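Side-chain contact in peptidase M16 domain protein (Alicyclobacillus acidocaldarius subsp. acidocaldarius DSM 446, PDB 4XEA), which is a putative metallopeptidase of the M16 (insulinase) family, which probably hydrolyses peptide bonds and here holds a nickel ion: residues A[131-134]-A[135-138]. Numbering follows the deposited sequence.
Sequences GIIA and QEIH
Ile133 and Ile137, one turn apart on helix 123-141, meet because Ile137 sends CG1 anti to its carbonyl carbon (chi1 -69°), back along the helix. CD1 of Ile137 thereby reaches CG2 of Ile133 at 4.1 Å, the two branched chains crossing at a slant, and CG1 of Ile137 lies 3.3 Å from Ile133 O. That same oxygen accepts the amide of Ile137, N to O 2.9 Å. Glu136, bent at chi2 (-136°), passes its carboxylate beside Ile133, with OE2 4.2 Å from CG2 of Ile133. On another side of the helix, the His138 ring lies obliquely beside the preceding turn, CD2 3.2 Å from Ala134 O, which also accepts the amide of His138. Val173 of helix 170-175 packs on both isoleucines, and His61 and Phe62 of helix 59-66 touch Ile133. Glu136 binds nickel together with His61 and His65, consistent with the inverted HxxEH zinc site of M16 peptidases, to which a downstream glutamate adds the third ligand. This one turn of helix 123-141 therefore carries both a carboxylate ligand of the metal and the apolar packing against the helix that supplies the two histidines.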
ATOM      1  N   GLY A 131       5.068  24.195  18.313  1.00 86.56           N
ATOM      2  CA  GLY A 131       5.600  24.733  17.058  1.00 93.61           C
ATOM      3  C   GLY A 131       5.632  23.694  15.940  1.00 92.61           C
ATOM      4  O   GLY A 131       5.308  24.000  14.771  1.00 95.37           O
ATOM      5  N   ILE A 132       6.022  22.463  16.312  1.00 90.34           N
ATOM      6  CA  ILE A 132       6.132  21.347  15.370  1.00 90.10           C
ATOM      7  C   ILE A 132       4.754  20.958  14.853  1.00 82.75           C
ATOM      8  O   ILE A 132       4.594  20.671  13.673  1.00 84.18           O
ATOM      9  CB  ILE A 132       6.851  20.121  16.009  1.00 91.45           C
ATOM     10  CG1 ILE A 132       8.309  20.481  16.356  1.00100.74           C
ATOM     11  CG2 ILE A 132       6.791  18.905  15.091  1.00 92.02           C
ATOM     12  CD1 ILE A 132       9.069  19.387  17.092  1.00103.55           C
ATOM     13  N   ILE A 133       3.751  20.974  15.728  1.00 75.95           N
ATOM     14  CA  ILE A 133       2.400  20.607  15.332  1.00 71.21           C
ATOM     15  C   ILE A 133       1.738  21.730  14.528  1.00 71.09           C
ATOM     16  O   ILE A 133       1.066  21.446  13.543  1.00 70.42           O
ATOM     17  CB  ILE A 133       1.539  20.182  16.533  1.00 66.96           C
ATOM     18  CG1 ILE A 133       2.150  18.938  17.194  1.00 68.13           C
ATOM     19  CG2 ILE A 133       0.133  19.853  16.086  1.00 64.81           C
ATOM     20  CD1 ILE A 133       1.555  18.631  18.543  1.00 66.45           C
ATOM     21  N   ALA A 134       1.978  22.993  14.897  1.00 73.07           N
ATOM     22  CA  ALA A 134       1.417  24.115  14.133  1.00 75.31           C
ATOM     23  C   ALA A 134       1.866  24.054  12.681  1.00 79.96           C
ATOM     24  O   ALA A 134       1.082  24.298  11.770  1.00 80.29           O
ATOM     25  CB  ALA A 134       1.802  25.434  14.745  1.00 79.83           C
ATOM     26  N   GLN A 135       3.128  23.709  12.476  1.00 84.92           N
ATOM     27  CA  GLN A 135       3.705  23.611  11.138  1.00 92.24           C
ATOM     28  C   GLN A 135       3.067  22.495  10.328  1.00 89.14           C
ATOM     29  O   GLN A 135       2.716  22.685   9.165  1.00 91.77           O
ATOM     30  CB  GLN A 135       5.216  23.371  11.231  1.00 99.74           C
ATOM     31  CG  GLN A 135       5.997  24.631  11.490  1.00109.55           C
ATOM     32  CD  GLN A 135       6.059  25.522  10.271  1.00119.70           C
ATOM     33  OE1 GLN A 135       5.419  25.248   9.251  1.00120.02           O
ATOM     34  NE2 GLN A 135       6.844  26.591  10.359  1.00131.83           N
ATOM     35  N   GLU A 136       2.961  21.327  10.954  1.00 85.13           N
ATOM     36  CA  GLU A 136       2.271  20.170  10.381  1.00 83.91           C
ATOM     37  C   GLU A 136       0.833  20.531   9.966  1.00 79.99           C
ATOM     38  O   GLU A 136       0.380  20.130   8.890  1.00 82.53           O
ATOM     39  CB  GLU A 136       2.281  19.019  11.399  1.00 81.48           C
ATOM     40  CG  GLU A 136       1.592  17.716  10.953  1.00 83.57           C
ATOM     41  CD  GLU A 136       0.703  17.117  12.045  1.00 81.12           C
ATOM     42  OE1 GLU A 136      -0.486  16.836  11.737  1.00 83.40           O
ATOM     43  OE2 GLU A 136       1.185  16.933  13.194  1.00 78.70           O
ATOM     44  N   ILE A 137       0.133  21.292  10.809  1.00 75.81           N
ATOM     45  CA  ILE A 137      -1.216  21.782  10.497  1.00 73.67           C
ATOM     46  C   ILE A 137      -1.225  22.690   9.253  1.00 78.62           C
ATOM     47  O   ILE A 137      -2.084  22.531   8.402  1.00 78.63           O
ATOM     48  CB  ILE A 137      -1.847  22.534  11.692  1.00 70.70           C
ATOM     49  CG1 ILE A 137      -2.164  21.559  12.836  1.00 67.36           C
ATOM     50  CG2 ILE A 137      -3.129  23.239  11.278  1.00 70.62           C
ATOM     51  CD1 ILE A 137      -2.524  22.242  14.140  1.00 63.90           C
ATOM     52  N   HIS A 138      -0.286  23.627   9.150  1.00 83.98           N
ATOM     53  CA  HIS A 138      -0.183  24.505   7.951  1.00 91.76           C
ATOM     54  C   HIS A 138       0.037  23.730   6.654  1.00 95.90           C
ATOM     55  O   HIS A 138      -0.604  24.006   5.643  1.00 98.00           O
ATOM     56  CB  HIS A 138       0.943  25.538   8.106  1.00 98.95           C
ATOM     57  CG  HIS A 138       0.600  26.674   9.021  1.00100.15           C
ATOM     58  ND1 HIS A 138      -0.385  27.594   8.730  1.00102.51           N
ATOM     59  CD2 HIS A 138       1.114  27.042  10.220  1.00100.78           C
ATOM     60  CE1 HIS A 138      -0.466  28.476   9.712  1.00104.14           C
ATOM     61  NE2 HIS A 138       0.434  28.164  10.627  1.00102.91           N
TER